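Local coordinates for alanine racemase (Enterococcus faecalis, PDB 3E6E), which belongs to the alanine racemase family of enzymes, pairing an N-terminal domain of the TIM-barrel class with a separate C-terminal domain, at residues P126-L131 and L198-H203; V152-V155 and E160-W163; V89-V94 and L112-Q117; I176-F181 and L211-V216. The protein carries 1 engineered substitution. All blocks are in the same frame, centred on the assembly; numbering follows the deposited sequence.

Contact 1. Residues P126-L131 and L198-H203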
loop_
_atom_site.group_PDB
_atom_site.type_symbol
_atom_site.label_atom_id
_atom_site.label_comp_id
_atom_site.label_asym_id
_atom_site.label_seq_id
_atom_site.Cartn_x
_atom_site.Cartn_y
_atom_site.Cartn_z
ATOM N N PRO A 126 12.465 23.645 -26.446
ATOM C CA PRO A 126 12.949 24.255 -25.200
ATOM C C PRO A 126 12.535 23.456 -23.983
ATOM O O PRO A 126 11.501 22.793 -23.995
ATOM C CB PRO A 126 12.285 25.628 -25.195
ATOM C CG PRO A 126 12.046 25.907 -26.639
ATOM C CD PRO A 126 11.577 24.576 -27.156
ATOM N N LEU A 127 13.342 23.530 -22.931
ATOM C CA LEU A 127 13.045 22.821 -21.702
ATOM C C LEU A 127 12.082 23.671 -20.887
ATOM O O LEU A 127 12.484 24.676 -20.294
ATOM C CB LEU A 127 14.321 22.575 -20.891
ATOM C CG LEU A 127 14.129 21.847 -19.548
ATOM C CD1 LEU A 127 13.741 20.403 -19.808
ATOM C CD2 LEU A 127 15.404 21.903 -18.723
ATOM N N ARG A 128 10.811 23.269 -20.873
ATOM C CA ARG A 128 9.768 23.979 -20.131
ATOM C C ARG A 128 10.035 23.786 -18.635
ATOM O O ARG A 128 9.725 22.730 -18.087
ATOM C CB ARG A 128 8.389 23.405 -20.497
ATOM C CG ARG A 128 8.282 22.939 -21.952
ATOM C CD ARG A 128 6.909 22.343 -22.275
ATOM N NE ARG A 128 5.955 23.306 -22.829
ATOM C CZ ARG A 128 5.948 23.711 -24.098
ATOM N NH1 ARG A 128 6.845 23.236 -24.950
ATOM N NH2 ARG A 128 5.041 24.586 -24.519
ATOM N N VAL A 129 10.611 24.797 -17.983
ATOM C CA VAL A 129 10.934 24.707 -16.557
ATOM C C VAL A 129 10.089 25.590 -15.654
ATOM O O VAL A 129 9.621 26.637 -16.059
ATOM C CB VAL A 129 12.424 25.072 -16.259
ATOM C CG1 VAL A 129 13.342 24.460 -17.306
ATOM C CG2 VAL A 129 12.588 26.571 -16.187
ATOM N N HIS A 130 9.909 25.142 -14.419
ATOM C CA HIS A 130 9.165 25.880 -13.407
ATOM C C HIS A 130 10.143 26.015 -12.242
ATOM O O HIS A 130 10.705 25.014 -11.774
ATOM C CB HIS A 130 7.917 25.104 -12.968
ATOM C CG HIS A 130 6.783 25.169 -13.944
ATOM N ND1 HIS A 130 5.607 25.835 -13.673
ATOM C CD2 HIS A 130 6.635 24.636 -15.181
ATOM C CE1 HIS A 130 4.785 25.709 -14.701
ATOM N NE2 HIS A 130 5.384 24.985 -15.629
ATOM N N LEU A 131 10.366 27.245 -11.790
ATOM C CA LEU A 131 11.300 27.491 -10.696
ATOM C C LEU A 131 10.608 27.492 -9.348
ATOM O O LEU A 131 9.885 28.425 -9.019
ATOM C CB LEU A 131 12.024 28.825 -10.923
ATOM C CG LEU A 131 13.283 28.833 -11.802
ATOM C CD1 LEU A 131 13.089 27.954 -13.008
ATOM C CD2 LEU A 131 13.593 30.269 -12.228
ATOM N N LEU A 198 7.383 38.068 -15.525
ATOM C CA LEU A 198 6.820 36.818 -15.022
ATOM C C LEU A 198 6.528 35.888 -16.191
ATOM O O LEU A 198 6.344 36.339 -17.317
ATOM C CB LEU A 198 5.533 37.094 -14.260
ATOM C CG LEU A 198 5.684 38.106 -13.129
ATOM C CD1 LEU A 198 4.319 38.551 -12.643
ATOM C CD2 LEU A 198 6.494 37.489 -12.012
ATOM N N PRO A 199 6.462 34.575 -15.939
ATOM C CA PRO A 199 6.194 33.588 -16.987
ATOM C C PRO A 199 4.717 33.313 -17.199
ATOM O O PRO A 199 3.869 34.012 -16.661
ATOM C CB PRO A 199 6.956 32.359 -16.508
ATOM C CG PRO A 199 7.128 32.572 -14.987
ATOM C CD PRO A 199 6.559 33.924 -14.629
ATOM N N ARG A 200 4.414 32.288 -17.986
ATOM C CA ARG A 200 3.032 31.935 -18.282
ATOM C C ARG A 200 2.253 31.583 -17.040
ATOM O O ARG A 200 1.095 31.966 -16.901
ATOM C CB ARG A 200 2.979 30.749 -19.242
ATOM C CG ARG A 200 1.600 30.491 -19.840
ATOM C CD ARG A 200 1.615 29.271 -20.760
ATOM N NE ARG A 200 2.787 29.252 -21.644
ATOM C CZ ARG A 200 3.028 28.319 -22.565
ATOM N NH1 ARG A 200 2.171 27.315 -22.743
ATOM N NH2 ARG A 200 4.144 28.375 -23.286
ATOM N N TYR A 201 2.892 30.848 -16.135
ATOM C CA TYR A 201 2.243 30.404 -14.899
ATOM C C TYR A 201 2.851 30.926 -13.597
ATOM O O TYR A 201 4.062 30.899 -13.397
ATOM C CB TYR A 201 2.222 28.874 -14.856
ATOM C CG TYR A 201 1.471 28.240 -15.996
ATOM C CD1 TYR A 201 2.135 27.482 -16.956
ATOM C CD2 TYR A 201 0.090 28.369 -16.098
ATOM C CE1 TYR A 201 1.438 26.857 -17.994
ATOM C CE2 TYR A 201 -0.617 27.750 -17.130
ATOM C CZ TYR A 201 0.060 26.991 -18.073
ATOM O OH TYR A 201 -0.642 26.343 -19.071
ATOM N N VAL A 202 1.991 31.403 -12.709
ATOM C CA VAL A 202 2.430 31.905 -11.422
ATOM C C VAL A 202 1.457 31.255 -10.451
ATOM O O VAL A 202 0.337 31.730 -10.256
ATOM C CB VAL A 202 2.339 33.440 -11.384
ATOM C CG1 VAL A 202 3.018 33.979 -10.123
ATOM C CG2 VAL A 202 2.992 34.006 -12.632
ATOM N N HIS A 203 1.891 30.145 -9.857
ATOM C CA HIS A 203 1.036 29.377 -8.962
ATOM C C HIS A 203 1.545 29.047 -7.573
ATOM O O HIS A 203 2.709 28.710 -7.375
ATOM C CB HIS A 203 0.623 28.089 -9.665
ATOM C CG HIS A 203 1.740 27.395 -10.383
ATOM N ND1 HIS A 203 2.460 26.362 -9.822
ATOM C CD2 HIS A 203 2.227 27.554 -11.637
ATOM C CE1 HIS A 203 3.337 25.909 -10.702
ATOM N NE2 HIS A 203 3.216 26.615 -11.811
#

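Contact 2. Residues V152-V155 and E160-W163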
loop_
_atom_site.group_PDB
_atom_site.type_symbol
_atom_site.label_atom_id
_atom_site.label_comp_id
_atom_site.label_asym_id
_atom_site.label_seq_id
_atom_site.Cartn_x
_atom_site.Cartn_y
_atom_site.Cartn_z
ATOM N N VAL A 152 16.296 32.890 -12.516
ATOM C CA VAL A 152 15.484 33.427 -13.584
ATOM C C VAL A 152 16.325 34.054 -14.709
ATOM O O VAL A 152 16.259 33.624 -15.864
ATOM C CB VAL A 152 14.495 34.465 -13.021
ATOM C CG1 VAL A 152 13.714 35.114 -14.154
ATOM C CG2 VAL A 152 13.541 33.788 -12.050
ATOM N N ARG A 153 17.126 35.057 -14.366
ATOM C CA ARG A 153 17.952 35.745 -15.354
ATOM C C ARG A 153 18.799 34.758 -16.139
ATOM O O ARG A 153 19.176 35.011 -17.282
ATOM C CB ARG A 153 18.852 36.775 -14.668
ATOM C CG ARG A 153 19.285 37.916 -15.572
ATOM C CD ARG A 153 19.902 39.039 -14.756
ATOM N NE ARG A 153 21.150 38.620 -14.126
ATOM C CZ ARG A 153 22.250 38.276 -14.794
ATOM N NH1 ARG A 153 22.269 38.297 -16.122
ATOM N NH2 ARG A 153 23.341 37.919 -14.128
ATOM N N PHE A 154 19.087 33.620 -15.526
ATOM C CA PHE A 154 19.891 32.615 -16.188
ATOM C C PHE A 154 19.039 31.883 -17.202
ATOM O O PHE A 154 19.402 31.770 -18.362
ATOM C CB PHE A 154 20.460 31.638 -15.158
ATOM C CG PHE A 154 21.359 30.598 -15.746
ATOM C CD1 PHE A 154 20.832 29.480 -16.382
ATOM C CD2 PHE A 154 22.741 30.737 -15.678
ATOM C CE1 PHE A 154 21.672 28.511 -16.941
ATOM C CE2 PHE A 154 23.593 29.777 -16.234
ATOM C CZ PHE A 154 23.061 28.664 -16.865
ATOM N N VAL A 155 17.892 31.393 -16.756
ATOM C CA VAL A 155 16.994 30.660 -17.627
ATOM C C VAL A 155 16.545 31.473 -18.830
ATOM O O VAL A 155 16.531 30.965 -19.950
ATOM C CB VAL A 155 15.774 30.183 -16.844
ATOM C CG1 VAL A 155 14.700 29.694 -17.794
ATOM C CG2 VAL A 155 16.193 29.076 -15.898
ATOM N N GLU A 160 17.810 27.446 -24.644
ATOM C CA GLU A 160 17.425 26.042 -24.596
ATOM C C GLU A 160 16.338 25.804 -23.551
ATOM O O GLU A 160 15.664 24.774 -23.566
ATOM C CB GLU A 160 18.640 25.162 -24.300
ATOM C CG GLU A 160 19.638 25.077 -25.443
ATOM C CD GLU A 160 20.949 25.769 -25.124
ATOM O OE1 GLU A 160 22.013 25.228 -25.493
ATOM O OE2 GLU A 160 20.915 26.854 -24.506
ATOM N N PHE A 161 16.175 26.763 -22.647
ATOM C CA PHE A 161 15.141 26.683 -21.627
ATOM C C PHE A 161 13.944 27.492 -22.122
ATOM O O PHE A 161 13.957 28.021 -23.231
ATOM C CB PHE A 161 15.639 27.302 -20.315
ATOM C CG PHE A 161 16.857 26.631 -19.739
ATOM C CD1 PHE A 161 16.782 25.340 -19.222
ATOM C CD2 PHE A 161 18.075 27.295 -19.697
ATOM C CE1 PHE A 161 17.899 24.726 -18.674
ATOM C CE2 PHE A 161 19.199 26.685 -19.150
ATOM C CZ PHE A 161 19.111 25.399 -18.637
ATOM N N LEU A 162 12.911 27.582 -21.290
ATOM C CA LEU A 162 11.737 28.383 -21.609
ATOM C C LEU A 162 11.227 29.129 -20.380
ATOM O O LEU A 162 10.828 30.290 -20.468
ATOM C CB LEU A 162 10.628 27.503 -22.188
ATOM C CG LEU A 162 9.250 28.153 -22.333
ATOM C CD1 LEU A 162 9.355 29.468 -23.090
ATOM C CD2 LEU A 162 8.280 27.208 -23.024
ATOM N N TRP A 163 11.244 28.454 -19.236
ATOM C CA TRP A 163 10.671 29.005 -18.013
ATOM C C TRP A 163 9.169 29.266 -17.986
ATOM O O TRP A 163 8.726 30.412 -18.077
ATOM C CB TRP A 163 11.364 30.315 -17.638
ATOM C CG TRP A 163 10.916 30.876 -16.324
ATOM C CD1 TRP A 163 10.622 30.174 -15.189
ATOM C CD2 TRP A 163 10.712 32.256 -16.002
ATOM N NE1 TRP A 163 10.248 31.034 -14.185
ATOM C CE2 TRP A 163 10.295 32.319 -14.658
ATOM C CE3 TRP A 163 10.841 33.453 -16.717
ATOM C CZ2 TRP A 163 10.006 33.523 -14.018
ATOM C CZ3 TRP A 163 10.554 34.646 -16.080
ATOM C CH2 TRP A 163 10.142 34.672 -14.745
#

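Contact 3. Residues V89-V94 and L112-Q117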
loop_
_atom_site.group_PDB
_atom_site.type_symbol
_atom_site.label_atom_id
_atom_site.label_comp_id
_atom_site.label_asym_id
_atom_site.label_seq_id
_atom_site.Cartn_x
_atom_site.Cartn_y
_atom_site.Cartn_z
ATOM N N VAL A 89 13.920 16.184 -11.061
ATOM C CA VAL A 89 14.025 14.999 -11.895
ATOM C C VAL A 89 15.491 14.858 -12.190
ATOM O O VAL A 89 16.130 15.796 -12.649
ATOM C CB VAL A 89 13.262 15.146 -13.220
ATOM C CG1 VAL A 89 13.573 13.976 -14.121
ATOM C CG2 VAL A 89 11.764 15.210 -12.954
ATOM N N ASP A 90 16.030 13.684 -11.919
ATOM C CA ASP A 90 17.440 13.425 -12.131
ATOM C C ASP A 90 17.950 13.812 -13.517
ATOM O O ASP A 90 17.450 13.335 -14.541
ATOM C CB ASP A 90 17.738 11.953 -11.845
ATOM C CG ASP A 90 19.213 11.698 -11.664
ATOM O OD1 ASP A 90 19.923 11.562 -12.686
ATOM O OD2 ASP A 90 19.664 11.666 -10.495
ATOM N N LEU A 91 18.963 14.680 -13.520
ATOM C CA LEU A 91 19.609 15.190 -14.736
ATOM C C LEU A 91 19.753 14.195 -15.873
ATOM O O LEU A 91 19.710 14.565 -17.049
ATOM C CB LEU A 91 20.996 15.739 -14.398
ATOM C CG LEU A 91 20.997 17.100 -13.695
ATOM C CD1 LEU A 91 22.409 17.445 -13.217
ATOM C CD2 LEU A 91 20.467 18.155 -14.663
ATOM N N ALA A 92 19.921 12.929 -15.518
ATOM C CA ALA A 92 20.089 11.886 -16.510
ATOM C C ALA A 92 18.887 11.702 -17.447
ATOM O O ALA A 92 19.030 11.096 -18.509
ATOM C CB ALA A 92 20.421 10.577 -15.812
ATOM N N TYR A 93 17.718 12.231 -17.079
ATOM C CA TYR A 93 16.527 12.065 -17.917
ATOM C C TYR A 93 16.038 13.325 -18.633
ATOM O O TYR A 93 14.894 13.381 -19.095
ATOM C CB TYR A 93 15.382 11.480 -17.082
ATOM C CG TYR A 93 15.789 10.272 -16.264
ATOM C CD1 TYR A 93 15.727 10.299 -14.867
ATOM C CD2 TYR A 93 16.285 9.120 -16.879
ATOM C CE1 TYR A 93 16.151 9.207 -14.103
ATOM C CE2 TYR A 93 16.715 8.025 -16.123
ATOM C CZ TYR A 93 16.645 8.078 -14.739
ATOM O OH TYR A 93 17.083 7.017 -13.992
ATOM N N VAL A 94 16.902 14.331 -18.737
ATOM C CA VAL A 94 16.539 15.573 -19.420
ATOM C C VAL A 94 16.073 15.281 -20.852
ATOM O O VAL A 94 15.090 15.866 -21.325
ATOM C CB VAL A 94 17.726 16.556 -19.464
ATOM C CG1 VAL A 94 17.270 17.885 -20.042
ATOM C CG2 VAL A 94 18.277 16.757 -18.077
ATOM N N LEU A 112 20.301 23.557 -13.179
ATOM C CA LEU A 112 20.081 24.332 -14.396
ATOM C C LEU A 112 21.300 24.422 -15.319
ATOM O O LEU A 112 21.223 24.079 -16.498
ATOM C CB LEU A 112 19.619 25.746 -14.029
ATOM C CG LEU A 112 18.134 25.965 -13.756
ATOM C CD1 LEU A 112 17.918 27.338 -13.141
ATOM C CD2 LEU A 112 17.367 25.827 -15.055
ATOM N N GLU A 113 22.422 24.888 -14.779
ATOM C CA GLU A 113 23.633 25.024 -15.577
ATOM C C GLU A 113 24.147 23.663 -16.023
ATOM O O GLU A 113 24.940 23.558 -16.964
ATOM C CB GLU A 113 24.711 25.780 -14.794
ATOM C CG GLU A 113 25.232 25.095 -13.558
ATOM C CD GLU A 113 25.862 26.089 -12.603
ATOM O OE1 GLU A 113 26.543 25.663 -11.641
ATOM O OE2 GLU A 113 25.662 27.308 -12.815
ATOM N N ALA A 114 23.673 22.617 -15.354
ATOM C CA ALA A 114 24.071 21.260 -15.695
ATOM C C ALA A 114 23.192 20.735 -16.829
ATOM O O ALA A 114 23.690 20.120 -17.769
ATOM C CB ALA A 114 23.958 20.359 -14.479
ATOM N N ALA A 115 21.887 20.979 -16.740
ATOM C CA ALA A 115 20.962 20.522 -17.772
ATOM C C ALA A 115 21.309 21.206 -19.095
ATOM O O ALA A 115 21.163 20.631 -20.173
ATOM C CB ALA A 115 19.524 20.845 -17.366
ATOM N N LEU A 116 21.780 22.442 -18.991
ATOM C CA LEU A 116 22.160 23.235 -20.151
ATOM C C LEU A 116 23.184 22.476 -20.990
ATOM O O LEU A 116 23.128 22.482 -22.217
ATOM C CB LEU A 116 22.722 24.583 -19.677
ATOM C CG LEU A 116 23.196 25.639 -20.679
ATOM C CD1 LEU A 116 24.546 25.235 -21.255
ATOM C CD2 LEU A 116 22.160 25.810 -21.777
ATOM N N GLN A 117 24.121 21.819 -20.315
ATOM C CA GLN A 117 25.149 21.041 -20.987
ATOM C C GLN A 117 24.511 20.147 -22.036
ATOM O O GLN A 117 24.795 20.273 -23.223
ATOM C CB GLN A 117 25.886 20.159 -19.981
ATOM C CG GLN A 117 26.673 20.904 -18.932
ATOM C CD GLN A 117 28.121 21.083 -19.321
ATOM O OE1 GLN A 117 28.423 21.637 -20.375
ATOM N NE2 GLN A 117 29.028 20.613 -18.470
#

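Contact 4. Residues I176-F181 and L211-V216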
loop_
_atom_site.group_PDB
_atom_site.type_symbol
_atom_site.label_atom_id
_atom_site.label_comp_id
_atom_site.label_asym_id
_atom_site.label_seq_id
_atom_site.Cartn_x
_atom_site.Cartn_y
_atom_site.Cartn_z
ATOM N N ILE A 176 -6.660 26.576 10.544
ATOM C CA ILE A 176 -7.528 27.682 10.940
ATOM C C ILE A 176 -6.687 28.934 11.130
ATOM O O ILE A 176 -7.040 30.008 10.647
ATOM C CB ILE A 176 -8.243 27.378 12.264
ATOM C CG1 ILE A 176 -9.117 26.134 12.107
ATOM C CG2 ILE A 176 -9.057 28.579 12.708
ATOM C CD1 ILE A 176 -9.743 25.651 13.405
ATOM N N ASP A 177 -5.580 28.788 11.855
ATOM C CA ASP A 177 -4.668 29.900 12.100
ATOM C C ASP A 177 -3.965 30.216 10.777
ATOM O O ASP A 177 -3.279 29.364 10.201
ATOM C CB ASP A 177 -3.649 29.509 13.177
ATOM C CG ASP A 177 -2.838 30.690 13.674
ATOM O OD1 ASP A 177 -2.111 30.534 14.682
ATOM O OD2 ASP A 177 -2.926 31.767 13.055
ATOM N N THR A 178 -4.142 31.437 10.290
ATOM C CA THR A 178 -3.543 31.825 9.024
ATOM C C THR A 178 -2.137 32.451 9.093
ATOM O O THR A 178 -1.561 32.789 8.066
ATOM C CB THR A 178 -4.477 32.781 8.282
ATOM O OG1 THR A 178 -4.656 33.977 9.059
ATOM C CG2 THR A 178 -5.841 32.122 8.066
ATOM N N SER A 179 -1.576 32.569 10.290
ATOM C CA SER A 179 -0.260 33.179 10.462
ATOM C C SER A 179 0.831 32.668 9.517
ATOM O O SER A 179 1.302 33.402 8.641
ATOM C CB SER A 179 0.196 33.009 11.910
ATOM O OG SER A 179 -0.809 33.461 12.797
ATOM N N TYR A 180 1.239 31.417 9.700
ATOM C CA TYR A 180 2.286 30.849 8.872
ATOM C C TYR A 180 1.960 31.038 7.397
ATOM O O TYR A 180 2.836 31.349 6.601
ATOM C CB TYR A 180 2.479 29.360 9.186
ATOM C CG TYR A 180 3.816 28.818 8.732
ATOM C CD1 TYR A 180 4.983 29.096 9.447
ATOM C CD2 TYR A 180 3.935 28.082 7.551
ATOM C CE1 TYR A 180 6.242 28.654 8.994
ATOM C CE2 TYR A 180 5.189 27.642 7.088
ATOM C CZ TYR A 180 6.335 27.934 7.817
ATOM O OH TYR A 180 7.565 27.496 7.367
ATOM N N PHE A 181 0.699 30.866 7.029
ATOM C CA PHE A 181 0.305 31.018 5.633
ATOM C C PHE A 181 0.703 32.404 5.135
ATOM O O PHE A 181 1.444 32.547 4.154
ATOM C CB PHE A 181 -1.209 30.846 5.478
ATOM C CG PHE A 181 -1.690 30.935 4.046
ATOM C CD1 PHE A 181 -1.612 29.833 3.199
ATOM C CD2 PHE A 181 -2.188 32.132 3.542
ATOM C CE1 PHE A 181 -2.022 29.925 1.874
ATOM C CE2 PHE A 181 -2.598 32.235 2.216
ATOM C CZ PHE A 181 -2.516 31.132 1.377
ATOM N N LEU A 211 -9.632 26.706 -1.649
ATOM C CA LEU A 211 -10.900 26.740 -0.955
ATOM C C LEU A 211 -10.989 27.902 0.025
ATOM O O LEU A 211 -11.863 28.761 -0.102
ATOM C CB LEU A 211 -11.116 25.413 -0.227
ATOM C CG LEU A 211 -11.290 24.192 -1.144
ATOM C CD1 LEU A 211 -11.248 22.934 -0.325
ATOM C CD2 LEU A 211 -12.607 24.292 -1.906
ATOM N N TRP A 212 -10.062 27.952 0.976
ATOM C CA TRP A 212 -10.079 28.984 2.021
ATOM C C TRP A 212 -9.286 30.286 1.845
ATOM O O TRP A 212 -9.480 31.233 2.605
ATOM C CB TRP A 212 -9.692 28.326 3.348
ATOM C CG TRP A 212 -10.603 27.182 3.694
ATOM C CD1 TRP A 212 -11.919 27.260 4.057
ATOM C CD2 TRP A 212 -10.288 25.788 3.635
ATOM N NE1 TRP A 212 -12.444 25.993 4.224
ATOM C CE2 TRP A 212 -11.463 25.074 3.970
ATOM C CE3 TRP A 212 -9.128 25.070 3.326
ATOM C CZ2 TRP A 212 -11.509 23.683 4.008
ATOM C CZ3 TRP A 212 -9.174 23.676 3.361
ATOM C CH2 TRP A 212 -10.359 23.002 3.702
ATOM N N HIS A 213 -8.398 30.344 0.858
ATOM C CA HIS A 213 -7.604 31.552 0.608
ATOM C C HIS A 213 -7.705 31.902 -0.876
ATOM O O HIS A 213 -6.699 32.113 -1.550
ATOM C CB HIS A 213 -6.141 31.296 0.962
ATOM C CG HIS A 213 -5.889 31.108 2.421
ATOM N ND1 HIS A 213 -5.447 29.917 2.949
ATOM C CD2 HIS A 213 -5.952 31.977 3.456
ATOM C CE1 HIS A 213 -5.241 30.060 4.247
ATOM N NE2 HIS A 213 -5.540 31.303 4.579
ATOM N N PRO A 214 -8.932 31.984 -1.399
ATOM C CA PRO A 214 -9.183 32.293 -2.806
ATOM C C PRO A 214 -8.611 33.602 -3.349
ATOM O O PRO A 214 -8.539 33.774 -4.564
ATOM C CB PRO A 214 -10.707 32.240 -2.892
ATOM C CG PRO A 214 -11.114 32.791 -1.575
ATOM C CD PRO A 214 -10.184 32.067 -0.627
ATOM N N ASP A 215 -8.206 34.515 -2.465
ATOM C CA ASP A 215 -7.658 35.800 -2.909
ATOM C C ASP A 215 -6.118 35.856 -3.100
ATOM O O ASP A 215 -5.602 36.800 -3.703
ATOM C CB ASP A 215 -8.119 36.927 -1.966
ATOM C CG ASP A 215 -9.622 37.202 -2.062
ATOM O OD1 ASP A 215 -10.163 37.236 -3.188
ATOM O OD2 ASP A 215 -10.270 37.405 -1.010
ATOM N N VAL A 216 -5.386 34.853 -2.613
ATOM C CA VAL A 216 -3.929 34.839 -2.775
ATOM C C VAL A 216 -3.597 34.994 -4.264
ATOM O O VAL A 216 -4.307 34.444 -5.111
ATOM C CB VAL A 216 -3.316 33.505 -2.288
ATOM C CG1 VAL A 216 -3.461 32.445 -3.372
ATOM C CG2 VAL A 216 -1.852 33.692 -1.942
#

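Contact 1. Residues P126-L131 and L198-H203
His130 and His203 meet edge to edge, and His130 is the residue most buried by this contact. Their hydrogen bond, from His130 ND1 to His203 NE2, is 3.1 Å long and somewhat bent; either nitrogen could be the donor. Each bonding nitrogen lies near the plane of the opposite ring, yet the rings are turned 49° from each other, so the pair is bonded rim to rim and is not stacked. His203 reaches its partner with CG placed between its backbone N and carbonyl carbon (chi1 44°). The remaining imidazole nitrogens are engaged as well: His130 NE2 bonds to Glu164 and His203 ND1 to Arg222, a residue of the pocket of the bound DCS. Tyr201 closes one flank, its CD1 lying 3.9 Å from His130 CE1. Arg200 CG sits over the face of the Tyr201 ring, 4.0 Å above its plane. Farther out, the NH2 atoms of Arg128 and Arg200 come within 4.1 Å, their guanidinium planes nearly perpendicular. Salt bridges from Arg128 to Glu164 and Asp101 probably offset the proximity of like charges. Strands 129-132 and 201-203 are not neighbours in the sheet: strand 165-167 runs between them. Side chains of the two strands flanking 165-167 in the parallel TIM-type barrel thus meet across it, and His203, bonded to Arg222, is placed as a second-shell residue of the ligand pocket, with His130 behind it.

Contact 2. Residues V152-V155 and E160-W163
The helical residues 152-155 and the irregular residues 160-163 face each other across a four-residue link, the CA atoms of Val155 and Phe161 approaching to 5.9 Å, and Trp163 takes positive phi (64°). Val155 occupies the middle. Its CG1 (anti to the backbone N, chi1 167°) touches the beta carbons of both neighbours, lying 3.4 Å from Trp163 CB and 3.6 Å from Phe161 CB. One turn back, Val152 sets its CG1 over a face of the indole: the methyl carbon is 3.9 Å from the centroid of the Trp163 six-membered ring and 21° off the ring normal, which meets the definition of a CH-pi contact. The nearest ring atom is Trp163 CH2, so the methyl is displaced toward the rim. At the other end Phe161 brings CE2 to the edge of the Phe154 ring, 3.8 Å from Phe154 CE1. No hydrogen bond crosses the contact. Val129 and Leu131 of strand 129-132 pack beneath this apolar group, and Leu112 of helix 109-117 flanks it. Helix 145-158 joins the adjacent parallel strands 129-132 and 165-167; the contact therefore folds the return loop against the helix of a beta-alpha-beta crossover in the TIM-type barrel.

Contact 3. Residues V89-V94 and L112-Q117
Leu91 and Ala115 mark the closest backbone approach, their CA atoms 6.3 Å apart, where a short 3-10 turn in residues 89-94 abuts the helical residues 112-117. Leu91 carries most of the contact and straddles two consecutive alanines with its forked end: CD1 reaches Ala114 CB at 3.5 Å, while CD2 lies 3.8 Å from Ala115 N and 3.9 Å from Ala115 CB. The CB bond of Leu91 points at the helix, and chi1 (-75°, CG anti to the carbonyl carbon) lets both methyls touch it. Val94 adds a looser touch on Ala115, though the placement of its nearer methyl is less certain in the model. The turn beneath Leu91 has its own bracing. Asp90 OD1 accepts from Ala92 N at 3.1 Å, an Asx turn with a fairly straight bond (163°), and Asp90 O accepts from Tyr93 N at 2.8 Å. Nearby, Val89 O bonds to Trp111 NE1 of helix 109-117, and Tyr93 stacks on His6 of the second subunit. No hydrogen bond crosses between the two segments, which is consistent with apolar packing carrying Leu91 against the alanines; the Asp90 bonds brace the turn, and the Trp111 bond joins loop and helix just outside the contact.

Contact 4. Residues I176-F181 and L211-V216
Phe181 and His213 stack face to face, with ring centroids 3.6 Å apart and planes only 5° from parallel. The two side chains enter from opposite directions, Phe181 extending with CG anti to its backbone N (chi1 -178°). The overlap is nearly complete. His213 ND1 lies over the centre of the phenyl ring, 3.5 Å above its plane, and Phe181 CE2 stands over the centre of the imidazole. Thr178 approaches from a different side, bringing its methyl CG2 to the imidazole edge, in plane and 3.6 Å from His213 NE2. With OG1 between the backbone N and carbonyl carbon (chi1 62°), the hydroxyl bonds to Glu182. Val216 CG2 is 4.2 Å from Phe181 CZ, a marginal contact. Both backbones are locally constrained: Asp177 OD2 takes Ser179 OG at 2.7 Å and Ser179 N at 3.2 Å from the same face of its carboxylate, capping helix 179-193, while a type I turn runs from His213 to Val216. Phe181 also stacks with Phe170, so the imidazole belongs to a wider aromatic group. No hydrogen bond joins the two segments, and the close parallel overlap is consistent with cohesion largely by dispersion and burial of the faces, with the Thr178 methyl set against the NE2 edge.

Following the chain from the N terminus, contact 3 closes first, bringing helix 109-117 back against the loop that precedes helix 94-99. Contact 1 then opens at strand 129-132, and before it closes the chain completes contact 2, a short loop wholly enclosed by it. Contact 4 opens at the start of helix 179-193, also before contact 1 closes at strand 201-203, and itself closes just beyond helix 207-212, so contacts 1 and 4 cross. Contact 2 touches both contact 1 and contact 3, linking strand 129-132 to the outer helices 145-158 and 109-117. Contact 4, on another sector of the N-terminal barrel, touches none of the others; its nearest neighbour is contact 1, about 7 Å away between nearest atoms.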